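Local coordinates for protein nitrite oxidoreductase subunit A (Kuenenia stuttgartiensis, PDB 7B04) that is a molybdopterin oxidoreductase family protein whose model carries a molybdenum atom, two MD1 groups and an iron/sulfur cluster, at residues Y270-D275 with T561-Y566; E612-Y616 with C1093-V1097; G638-M642 with G1086-H1092. One frame throughout, in Å; residues are numbered along the deposited sequence.

Contact 1 (Y270-D275 with T561-Y566); sequences YTWHGD and TWAGNY. With MO (molybdenum atom), chain C; MD1 (phosphoric acid 4-(2-amino-4-oxo-3,4,5,6,-tetrahydro-pteridin-6-yl)-2-hydroxy-3,4-dimercapto-but-3-en-yl ester guanylate ester), chain D.
Tyr270, Tyr566 and Asp275 bear most of the 270 Å² buried here. Thr271 to Gly274 form a type I beta turn closed by Gly274 N to Thr271 O at 2.8 Å; Asp275 N also bonds Tyr270 O at 3.2 Å, and Gly274 takes positive phi (72/22). Segment 561-566, an irregular run leaving strand 558-561, has its CA atoms nearest at Tyr270-Tyr566 (5.8 Å) and Asp275-Ala563 (5.2 Å). Tyr270 (chi1 t) and Tyr566 (chi1 p) form an offset stack, centroids 4.4 Å apart and planes at 18°; Tyr566 CB lies over the Tyr270 face, 3.6 Å from its centroid, while Ala563 CB meets the ring edge at Tyr270 CE1 (3.6 Å). Tyr270 OH hydrogen-bonds Thr288 OG1 and Tyr566 OH hydrogen-bonds Asp290 OD2. Together the two loops wall the molybdenum site of this molybdopterin oxidoreductase: Asp275 (chi1 m) binds MO through both OD1 and OD2 at 2.1 Å, alongside MD1 S12 and S13 at 2.3 Å, with two further ligand atoms from outside these segments. Asp275 CB packs on Ala563 CB at 3.4 Å, and Asp275 OD2 lies 4.0 Å from Gly564 N, where Gly564 touches the second MD1. His273 NE2 approaches MD1 O3A at 2.9 Å.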
loop_
_atom_site.group_PDB
_atom_site.type_symbol
_atom_site.label_atom_id
_atom_site.label_comp_id
_atom_site.label_asym_id
_atom_site.label_seq_id
_atom_site.Cartn_x
_atom_site.Cartn_y
_atom_site.Cartn_z
ATOM N N TYR B 270 -3.234 21.931 2.311
ATOM C CA TYR B 270 -4.217 21.126 3.030
ATOM C C TYR B 270 -5.574 21.186 2.343
ATOM O O TYR B 270 -6.190 20.152 2.061
ATOM C CB TYR B 270 -4.305 21.622 4.475
ATOM C CG TYR B 270 -5.051 20.730 5.445
ATOM C CD1 TYR B 270 -4.906 19.353 5.413
ATOM C CD2 TYR B 270 -5.860 21.279 6.432
ATOM C CE1 TYR B 270 -5.563 18.545 6.323
ATOM C CE2 TYR B 270 -6.522 20.479 7.342
ATOM C CZ TYR B 270 -6.376 19.111 7.279
ATOM O OH TYR B 270 -7.039 18.310 8.181
ATOM N N THR B 271 -6.069 22.395 2.101
ATOM C CA THR B 271 -7.373 22.557 1.475
ATOM C C THR B 271 -7.376 22.077 0.028
ATOM O O THR B 271 -8.342 21.445 -0.415
ATOM C CB THR B 271 -7.791 24.013 1.576
ATOM O OG1 THR B 271 -6.845 24.833 0.872
ATOM C CG2 THR B 271 -7.825 24.409 3.031
ATOM N N TRP B 272 -6.323 22.399 -0.732
ATOM C CA TRP B 272 -6.252 21.993 -2.135
ATOM C C TRP B 272 -6.495 20.500 -2.305
ATOM O O TRP B 272 -7.147 20.071 -3.264
ATOM C CB TRP B 272 -4.896 22.382 -2.722
ATOM C CG TRP B 272 -4.552 21.644 -3.977
ATOM C CD1 TRP B 272 -3.464 20.851 -4.189
ATOM C CD2 TRP B 272 -5.305 21.627 -5.195
ATOM N NE1 TRP B 272 -3.488 20.344 -5.465
ATOM C CE2 TRP B 272 -4.609 20.805 -6.104
ATOM C CE3 TRP B 272 -6.497 22.229 -5.606
ATOM C CZ2 TRP B 272 -5.067 20.570 -7.396
ATOM C CZ3 TRP B 272 -6.948 21.994 -6.886
ATOM C CH2 TRP B 272 -6.235 21.172 -7.768
ATOM N N HIS B 273 -5.968 19.689 -1.394
ATOM C CA HIS B 273 -6.147 18.247 -1.474
ATOM C C HIS B 273 -7.507 17.783 -0.962
ATOM O O HIS B 273 -7.794 16.584 -1.020
ATOM C CB HIS B 273 -5.021 17.552 -0.702
ATOM C CG HIS B 273 -3.672 17.699 -1.338
ATOM N ND1 HIS B 273 -2.500 17.440 -0.661
ATOM C CD2 HIS B 273 -3.310 18.074 -2.587
ATOM C CE1 HIS B 273 -1.473 17.659 -1.463
ATOM N NE2 HIS B 273 -1.937 18.039 -2.639
ATOM N N GLY B 274 -8.361 18.691 -0.494
ATOM C CA GLY B 274 -9.619 18.271 0.090
ATOM C C GLY B 274 -9.483 17.620 1.443
ATOM O O GLY B 274 -10.377 16.878 1.859
ATOM N N ASP B 275 -8.385 17.889 2.146
ATOM C CA ASP B 275 -8.057 17.193 3.379
ATOM C C ASP B 275 -8.638 17.858 4.628
ATOM O O ASP B 275 -8.849 17.169 5.635
ATOM C CB ASP B 275 -6.535 17.081 3.514
ATOM C CG ASP B 275 -5.914 16.110 2.516
ATOM O OD1 ASP B 275 -6.593 15.158 2.080
ATOM O OD2 ASP B 275 -4.726 16.302 2.181
ATOM N N THR B 561 -11.168 14.304 12.214
ATOM C CA THR B 561 -10.920 14.055 10.804
ATOM C C THR B 561 -9.472 13.624 10.604
ATOM O O THR B 561 -8.590 13.965 11.396
ATOM C CB THR B 561 -11.216 15.294 9.949
ATOM O OG1 THR B 561 -11.162 14.943 8.561
ATOM C CG2 THR B 561 -10.205 16.394 10.222
ATOM N N TRP B 562 -9.240 12.857 9.543
ATOM C CA TRP B 562 -7.914 12.352 9.225
ATOM C C TRP B 562 -7.562 12.702 7.792
ATOM O O TRP B 562 -8.422 12.682 6.906
ATOM C CB TRP B 562 -7.827 10.844 9.429
ATOM C CG TRP B 562 -7.982 10.466 10.847
ATOM C CD1 TRP B 562 -9.057 9.863 11.419
ATOM C CD2 TRP B 562 -7.035 10.685 11.900
ATOM N NE1 TRP B 562 -8.838 9.680 12.759
ATOM C CE2 TRP B 562 -7.604 10.180 13.081
ATOM C CE3 TRP B 562 -5.760 11.256 11.954
ATOM C CZ2 TRP B 562 -6.946 10.224 14.306
ATOM C CZ3 TRP B 562 -5.107 11.301 13.171
ATOM C CH2 TRP B 562 -5.702 10.788 14.329
ATOM N N ALA B 563 -6.293 13.015 7.573
ATOM C CA ALA B 563 -5.849 13.533 6.292
ATOM C C ALA B 563 -4.348 13.281 6.174
ATOM O O ALA B 563 -3.791 12.448 6.898
ATOM C CB ALA B 563 -6.213 15.020 6.177
ATOM N N GLY B 564 -3.699 13.990 5.260
ATOM C CA GLY B 564 -2.259 13.957 5.185
ATOM C C GLY B 564 -1.647 14.766 6.314
ATOM O O GLY B 564 -2.305 15.165 7.276
ATOM N N ASN B 565 -0.346 15.013 6.184
ATOM C CA ASN B 565 0.402 15.741 7.206
ATOM C C ASN B 565 0.324 17.231 6.904
ATOM O O ASN B 565 1.028 17.740 6.030
ATOM C CB ASN B 565 1.846 15.261 7.277
ATOM C CG ASN B 565 2.445 15.458 8.654
ATOM O OD1 ASN B 565 1.793 15.995 9.551
ATOM N ND2 ASN B 565 3.685 15.023 8.832
ATOM N N TYR B 566 -0.521 17.938 7.655
ATOM C CA TYR B 566 -0.799 19.348 7.425
ATOM C C TYR B 566 -0.256 20.266 8.503
ATOM O O TYR B 566 -0.151 21.474 8.264
ATOM C CB TYR B 566 -2.316 19.573 7.379
ATOM C CG TYR B 566 -2.930 19.345 8.744
ATOM C CD1 TYR B 566 -3.224 18.061 9.184
ATOM C CD2 TYR B 566 -3.172 20.406 9.612
ATOM C CE1 TYR B 566 -3.755 17.840 10.436
ATOM C CE2 TYR B 566 -3.701 20.193 10.867
ATOM C CZ TYR B 566 -3.993 18.910 11.272
ATOM O OH TYR B 566 -4.520 18.698 12.523
HETATM MO MO MO C . -4.721 14.261 1.543
HETATM P PB MD1 D . 0.599 15.118 -3.781
HETATM O O3B MD1 D . 1.012 13.526 -3.813
HETATM O O1B MD1 D . 0.741 15.665 -5.180
HETATM O O2B MD1 D . 1.544 15.854 -2.862
HETATM O O3A MD1 D . -0.946 15.366 -3.250
HETATM C C10 MD1 D . -1.628 14.413 -2.486
HETATM C C11 MD1 D . -3.127 14.400 -2.906
HETATM O O11 MD1 D . -3.364 13.217 -3.967
HETATM C C12 MD1 D . -3.926 14.305 -1.842
HETATM S S12 MD1 D . -3.177 14.057 -0.205
HETATM C C13 MD1 D . -5.480 14.400 -1.850
HETATM S S13 MD1 D . -6.232 14.219 -0.206
HETATM C C14 MD1 D . -6.396 14.591 -2.966
HETATM N N15 MD1 D . -7.128 13.178 -3.147
HETATM C C16 MD1 D . -7.809 12.983 -4.367
HETATM C C15 MD1 D . -8.731 11.823 -4.495
HETATM O O14 MD1 D . -8.888 11.094 -3.574
HETATM N N17 MD1 D . -9.455 11.582 -5.772
HETATM C C17 MD1 D . -9.244 12.530 -6.971
HETATM N N16 MD1 D . -9.954 12.296 -8.214
HETATM N N18 MD1 D . -8.314 13.712 -6.854
HETATM C C20 MD1 D . -7.605 13.967 -5.627
HETATM N N8 MD1 D . -6.746 15.075 -5.575
HETATM C C7 MD1 D . -5.910 15.258 -4.224
HETATM P PA MD1 D . 2.542 12.993 -4.131
HETATM O O1A MD1 D . 2.781 11.658 -3.471
HETATM O O2A MD1 D . 2.668 12.849 -5.619
HETATM O "O5'" MD1 D . 3.719 14.051 -3.683
HETATM C "C5'" MD1 D . 5.030 13.557 -3.714
HETATM C "C4'" MD1 D . 5.752 13.980 -5.040
HETATM O "O4'" MD1 D . 7.131 14.615 -4.701
HETATM C "C1'" MD1 D . 8.182 13.508 -5.015
HETATM N N9 MD1 D . 9.137 13.337 -3.884
HETATM C C4 MD1 D . 9.973 14.321 -3.603
HETATM N N3 MD1 D . 10.160 15.656 -4.227
HETATM C C2 MD1 D . 11.175 16.559 -3.700
HETATM N N2 MD1 D . 11.352 17.856 -4.312
HETATM N N1 MD1 D . 11.999 16.175 -2.582
HETATM C C6 MD1 D . 11.812 14.890 -1.988
HETATM O O6 MD1 D . 12.486 14.569 -1.068
HETATM C C5 MD1 D . 10.742 13.941 -2.545
HETATM N N7 MD1 D . 10.362 12.717 -2.194
HETATM C C8 MD1 D . 9.365 12.330 -3.020
HETATM C "C2'" MD1 D . 7.516 12.442 -5.221
HETATM O "O2'" MD1 D . 8.167 11.631 -6.243
HETATM C "C3'" MD1 D . 6.031 12.954 -5.749
HETATM O "O3'" MD1 D . 6.122 13.309 -7.160
#

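Contact 2 (E612-Y616 with C1093-V1097); sequences EEVAY and CINTV
Ile1094 lays its side chain over Ala615 and Tyr616, giving up 75 Å² of the 264 Å² buried between the segments. With chi1 m and chi2 t, it puts CG2 3.5 Å from Ala615 CB and CD1 over one face of the Tyr616 ring, 4.3 Å from the centroid and 23° off the normal, a CH-pi contact. The Tyr616 ring reaches this position with chi1 m, although its CA-to-CB bond points sideways. Segment 612-616 is extended at Glu612 and Glu613 (phi/psi -93/136 at the latter) and helical at 615-616; segment 1093-1097 is an irregular, largely extended loop. Nearest CA pairs are Glu613-Cys1093 at 6.8 Å and Ala615-Ile1094 at 6.6 Å. Thr1096 CG2 adds to the apolar patch 3.7 Å from Ala615 CB, and Glu613 CG lies 3.3 Å from Cys1093 SG. No hydrogen bond crosses the contact: Glu613 OE2 bonds Thr271 OG1, and Thr1096 OG1 is held by Lys661 NZ and Trp272 O. All six touching residues are buried. The Thr1096 side chain is about 6 Å from a bound MD1 and about 9 Å from MO, a position consistent with a second layer behind the MD1 and molybdenum site, where a short helix meets the loop before strand 1102-1109.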
loop_
_atom_site.group_PDB
_atom_site.type_symbol
_atom_site.label_atom_id
_atom_site.label_comp_id
_atom_site.label_asym_id
_atom_site.label_seq_id
_atom_site.Cartn_x
_atom_site.Cartn_y
_atom_site.Cartn_z
ATOM N N GLU B 612 -2.654 31.993 -1.136
ATOM C CA GLU B 612 -3.713 31.746 -2.102
ATOM C C GLU B 612 -4.076 30.269 -2.071
ATOM O O GLU B 612 -3.253 29.418 -1.723
ATOM C CB GLU B 612 -3.287 32.165 -3.522
ATOM C CG GLU B 612 -4.301 31.842 -4.620
ATOM C CD GLU B 612 -3.846 32.287 -5.994
ATOM O OE1 GLU B 612 -2.824 32.997 -6.082
ATOM O OE2 GLU B 612 -4.506 31.918 -6.989
ATOM N N GLU B 613 -5.320 29.976 -2.439
ATOM C CA GLU B 613 -5.805 28.609 -2.559
ATOM C C GLU B 613 -5.630 28.106 -3.986
ATOM O O GLU B 613 -5.920 28.820 -4.950
ATOM C CB GLU B 613 -7.275 28.515 -2.151
ATOM C CG GLU B 613 -7.596 27.282 -1.339
ATOM C CD GLU B 613 -7.408 26.000 -2.110
ATOM O OE1 GLU B 613 -7.569 26.029 -3.341
ATOM O OE2 GLU B 613 -7.089 24.968 -1.490
ATOM N N VAL B 614 -5.156 26.865 -4.111
ATOM C CA VAL B 614 -4.865 26.303 -5.427
ATOM C C VAL B 614 -6.139 26.069 -6.238
ATOM O O VAL B 614 -6.115 26.151 -7.472
ATOM C CB VAL B 614 -4.057 25.000 -5.261
ATOM C CG1 VAL B 614 -3.794 24.343 -6.608
ATOM C CG2 VAL B 614 -2.752 25.272 -4.532
ATOM N N ALA B 615 -7.271 25.799 -5.575
ATOM C CA ALA B 615 -8.472 25.372 -6.295
ATOM C C ALA B 615 -8.942 26.405 -7.311
ATOM O O ALA B 615 -9.605 26.046 -8.290
ATOM C CB ALA B 615 -9.604 25.056 -5.322
ATOM N N TYR B 616 -8.626 27.684 -7.097
ATOM C CA TYR B 616 -9.008 28.696 -8.077
ATOM C C TYR B 616 -8.360 28.417 -9.424
ATOM O O TYR B 616 -9.005 28.552 -10.470
ATOM C CB TYR B 616 -8.639 30.088 -7.566
ATOM C CG TYR B 616 -9.404 30.473 -6.324
ATOM C CD1 TYR B 616 -10.725 30.891 -6.402
ATOM C CD2 TYR B 616 -8.812 30.401 -5.070
ATOM C CE1 TYR B 616 -11.432 31.236 -5.268
ATOM C CE2 TYR B 616 -9.511 30.744 -3.930
ATOM C CZ TYR B 616 -10.821 31.160 -4.035
ATOM O OH TYR B 616 -11.524 31.501 -2.905
ATOM N N CYS B 1093 -10.545 27.856 3.669
ATOM C CA CYS B 1093 -10.590 28.205 2.259
ATOM C C CYS B 1093 -11.165 26.999 1.523
ATOM O O CYS B 1093 -11.675 26.053 2.144
ATOM C CB CYS B 1093 -9.214 28.687 1.762
ATOM S SG CYS B 1093 -7.849 27.558 1.944
ATOM N N ILE B 1094 -11.150 27.068 0.188
ATOM C CA ILE B 1094 -11.822 26.056 -0.628
ATOM C C ILE B 1094 -11.244 24.681 -0.344
ATOM O O ILE B 1094 -10.022 24.476 -0.382
ATOM C CB ILE B 1094 -11.703 26.362 -2.129
ATOM C CG1 ILE B 1094 -12.608 27.513 -2.550
ATOM C CG2 ILE B 1094 -12.115 25.160 -2.929
ATOM C CD1 ILE B 1094 -12.756 27.630 -4.091
ATOM N N ASN B 1095 -12.130 23.725 -0.075
ATOM C CA ASN B 1095 -11.766 22.340 0.198
ATOM C C ASN B 1095 -12.255 21.501 -0.976
ATOM O O ASN B 1095 -13.456 21.244 -1.108
ATOM C CB ASN B 1095 -12.393 21.864 1.499
ATOM C CG ASN B 1095 -11.493 20.917 2.256
ATOM O OD1 ASN B 1095 -10.446 21.312 2.769
ATOM N ND2 ASN B 1095 -11.885 19.651 2.317
ATOM N N THR B 1096 -11.331 21.110 -1.847
ATOM C CA THR B 1096 -11.704 20.491 -3.110
ATOM C C THR B 1096 -12.385 19.147 -2.886
ATOM O O THR B 1096 -12.089 18.415 -1.931
ATOM C CB THR B 1096 -10.487 20.300 -3.992
ATOM O OG1 THR B 1096 -9.672 19.259 -3.444
ATOM C CG2 THR B 1096 -9.717 21.606 -4.109
ATOM N N VAL B 1097 -13.312 18.829 -3.786
ATOM C CA VAL B 1097 -14.121 17.617 -3.681
ATOM C C VAL B 1097 -14.061 16.818 -4.977
ATOM O O VAL B 1097 -14.728 17.177 -5.960
ATOM C CB VAL B 1097 -15.568 17.984 -3.328
ATOM C CG1 VAL B 1097 -15.633 18.348 -1.882
ATOM C CG2 VAL B 1097 -16.075 19.153 -4.212
#

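Contact 3 (G638-M642 with G1086-H1092); sequences GKTHM and GFEADNH
This is a buried, mainly aromatic contact between two loops, one joining strands 633-635 and 648-652, the other running from strand 1083-1084 to strand 1102-1109 of the barrel; the centre of the contact lies about 16 Å from the centre of the chain. In segment 638-642, residues 639 and 640 have helical angles, with His641 N bonded to Gly638 O at 3.0 Å and Met642 N to Lys639 O at 3.2 Å. Across from it, a type II beta turn spans Glu1088 to Asn1091, where Asn1091 N meets Glu1088 O at 2.7 Å and Asp1090 takes positive phi (68/13). The closest CA atoms are those of Thr640 and Phe1087, 5.4 Å apart.

His641 (chi1 m, chi2 -108°) is the hub. The edge of Phe1087 (chi1 144°) points to its face in an offset edge-to-face pair, centroids 5.2 Å apart and planes at 70°. The edge of His641 in turn points to the face of His1092 (chi1 t), centroids 5.3 Å apart and planes at 84°, which makes a three-ring aromatic cluster. Thr640 CG2 adds an apolar contact with Phe1087 CB at 3.9 Å. Gly1086, at 85/-163, lies so close to Thr640 that a CB would meet Thr640 OG1.

No hydrogen bond joins the segments. His641 NE2 bonds Leu1070 O, His1092 NE2 bonds Leu1070 N and Thr640 OG1 bonds Asp1071 OD1, so polar groups from both loops are satisfied by 1070-1071, while direct contact between the segments rests on ring packing and van der Waals fit.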
loop_
_atom_site.group_PDB
_atom_site.type_symbol
_atom_site.label_atom_id
_atom_site.label_comp_id
_atom_site.label_asym_id
_atom_site.label_seq_id
_atom_site.Cartn_x
_atom_site.Cartn_y
_atom_site.Cartn_z
ATOM N N GLY B 638 -15.255 35.624 -1.211
ATOM C CA GLY B 638 -14.899 36.720 -0.339
ATOM C C GLY B 638 -13.608 37.386 -0.772
ATOM O O GLY B 638 -12.756 36.788 -1.431
ATOM N N LYS B 639 -13.463 38.657 -0.390
ATOM C CA LYS B 639 -12.260 39.399 -0.760
ATOM C C LYS B 639 -11.019 38.765 -0.149
ATOM O O LYS B 639 -9.946 38.761 -0.765
ATOM C CB LYS B 639 -12.382 40.863 -0.342
ATOM C CG LYS B 639 -13.562 41.165 0.556
ATOM C CD LYS B 639 -13.513 42.600 1.053
ATOM N N THR B 640 -11.145 38.226 1.066
ATOM C CA THR B 640 -10.007 37.579 1.709
ATOM C C THR B 640 -9.539 36.367 0.914
ATOM O O THR B 640 -8.355 36.015 0.960
ATOM C CB THR B 640 -10.369 37.166 3.135
ATOM O OG1 THR B 640 -11.235 38.151 3.714
ATOM C CG2 THR B 640 -9.119 37.034 3.992
ATOM N N HIS B 641 -10.444 35.728 0.174
ATOM C CA HIS B 641 -10.142 34.529 -0.595
ATOM C C HIS B 641 -9.759 34.827 -2.043
ATOM O O HIS B 641 -9.595 33.888 -2.827
ATOM C CB HIS B 641 -11.356 33.590 -0.609
ATOM C CG HIS B 641 -11.842 33.174 0.747
ATOM N ND1 HIS B 641 -11.662 31.900 1.241
ATOM C CD2 HIS B 641 -12.517 33.856 1.702
ATOM C CE1 HIS B 641 -12.199 31.816 2.446
ATOM N NE2 HIS B 641 -12.722 32.991 2.750
ATOM N N MET B 642 -9.604 36.094 -2.413
ATOM C CA MET B 642 -9.515 36.437 -3.832
ATOM C C MET B 642 -8.179 35.983 -4.412
ATOM O O MET B 642 -7.121 36.316 -3.863
ATOM C CB MET B 642 -9.700 37.938 -4.037
ATOM C CG MET B 642 -9.923 38.339 -5.487
ATOM S SD MET B 642 -11.361 37.530 -6.221
ATOM C CE MET B 642 -12.700 38.352 -5.362
ATOM N N GLY B 1086 -12.091 35.604 8.219
ATOM C CA GLY B 1086 -11.961 35.310 6.790
ATOM C C GLY B 1086 -10.966 34.221 6.491
ATOM O O GLY B 1086 -10.606 33.489 7.378
ATOM N N PHE B 1087 -10.542 34.157 5.241
ATOM C CA PHE B 1087 -9.665 33.086 4.730
ATOM C C PHE B 1087 -8.279 33.057 5.354
ATOM O O PHE B 1087 -7.699 34.079 5.643
ATOM C CB PHE B 1087 -9.581 33.209 3.210
ATOM C CG PHE B 1087 -8.260 32.893 2.570
ATOM C CD1 PHE B 1087 -7.147 33.666 2.812
ATOM C CD2 PHE B 1087 -8.147 31.854 1.679
ATOM C CE1 PHE B 1087 -5.937 33.378 2.210
ATOM C CE2 PHE B 1087 -6.942 31.571 1.078
ATOM C CZ PHE B 1087 -5.839 32.328 1.349
ATOM N N GLU B 1088 -7.825 31.836 5.604
ATOM C CA GLU B 1088 -6.446 31.517 5.996
ATOM C C GLU B 1088 -6.082 30.328 5.128
ATOM O O GLU B 1088 -6.829 29.369 5.177
ATOM C CB GLU B 1088 -6.411 30.972 7.409
ATOM C CG GLU B 1088 -5.098 30.309 7.732
ATOM C CD GLU B 1088 -4.420 31.096 8.807
ATOM O OE1 GLU B 1088 -3.216 31.222 8.780
ATOM O OE2 GLU B 1088 -5.123 31.602 9.624
ATOM N N ALA B 1089 -4.982 30.385 4.389
ATOM C CA ALA B 1089 -4.628 29.228 3.572
ATOM C C ALA B 1089 -4.449 28.025 4.486
ATOM O O ALA B 1089 -3.836 28.123 5.556
ATOM C CB ALA B 1089 -3.381 29.489 2.732
ATOM N N ASP B 1090 -5.045 26.901 4.093
ATOM C CA ASP B 1090 -5.107 25.666 4.865
ATOM C C ASP B 1090 -5.972 25.821 6.111
ATOM O O ASP B 1090 -5.919 24.960 6.997
ATOM C CB ASP B 1090 -3.716 25.140 5.230
ATOM C CG ASP B 1090 -2.790 25.040 4.008
ATOM O OD1 ASP B 1090 -3.303 24.886 2.878
ATOM O OD2 ASP B 1090 -1.552 25.077 4.173
ATOM N N ASN B 1091 -6.750 26.906 6.220
ATOM C CA ASN B 1091 -7.655 27.127 7.348
ATOM C C ASN B 1091 -8.781 28.031 6.869
ATOM O O ASN B 1091 -8.632 29.254 6.897
ATOM C CB ASN B 1091 -6.920 27.770 8.504
ATOM C CG ASN B 1091 -7.672 27.668 9.802
ATOM O OD1 ASN B 1091 -8.478 26.760 10.002
ATOM N ND2 ASN B 1091 -7.401 28.597 10.708
ATOM N N HIS B 1092 -9.939 27.444 6.577
ATOM C CA HIS B 1092 -11.096 28.125 6.001
ATOM C C HIS B 1092 -10.787 28.735 4.630
ATOM O O HIS B 1092 -10.746 29.961 4.436
ATOM C CB HIS B 1092 -11.624 29.215 6.912
ATOM C CG HIS B 1092 -12.932 29.768 6.446
ATOM N ND1 HIS B 1092 -13.992 28.950 6.110
ATOM C CD2 HIS B 1092 -13.317 31.032 6.146
ATOM C CE1 HIS B 1092 -14.998 29.693 5.693
ATOM N NE2 HIS B 1092 -14.613 30.956 5.703
#

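From the N terminus, contact 1 closes first, bringing the loop after strand 265-266 to the end of strand 558-561, across 285 intervening residues. Contact 2 opens only later, at 612-616, and contact 3 nests within its loop; both return to the same C-terminal run, 1086-1097, ahead of strand 1102-1109. That run links all three: Asp1090 OD1 meets Tyr270 N at 3.0 Å, and Trp272 O meets Thr1096 OG1 at 2.7 Å, both probable hydrogen bonds. Contacts 2 and 3, with centres 9 Å apart, touch where Cys1093 CB packs on Phe1087 CD2 at 3.3 Å. The chain thus ties its molybdenum-site loop to the loop leading into the last barrel strand, 1102-1109.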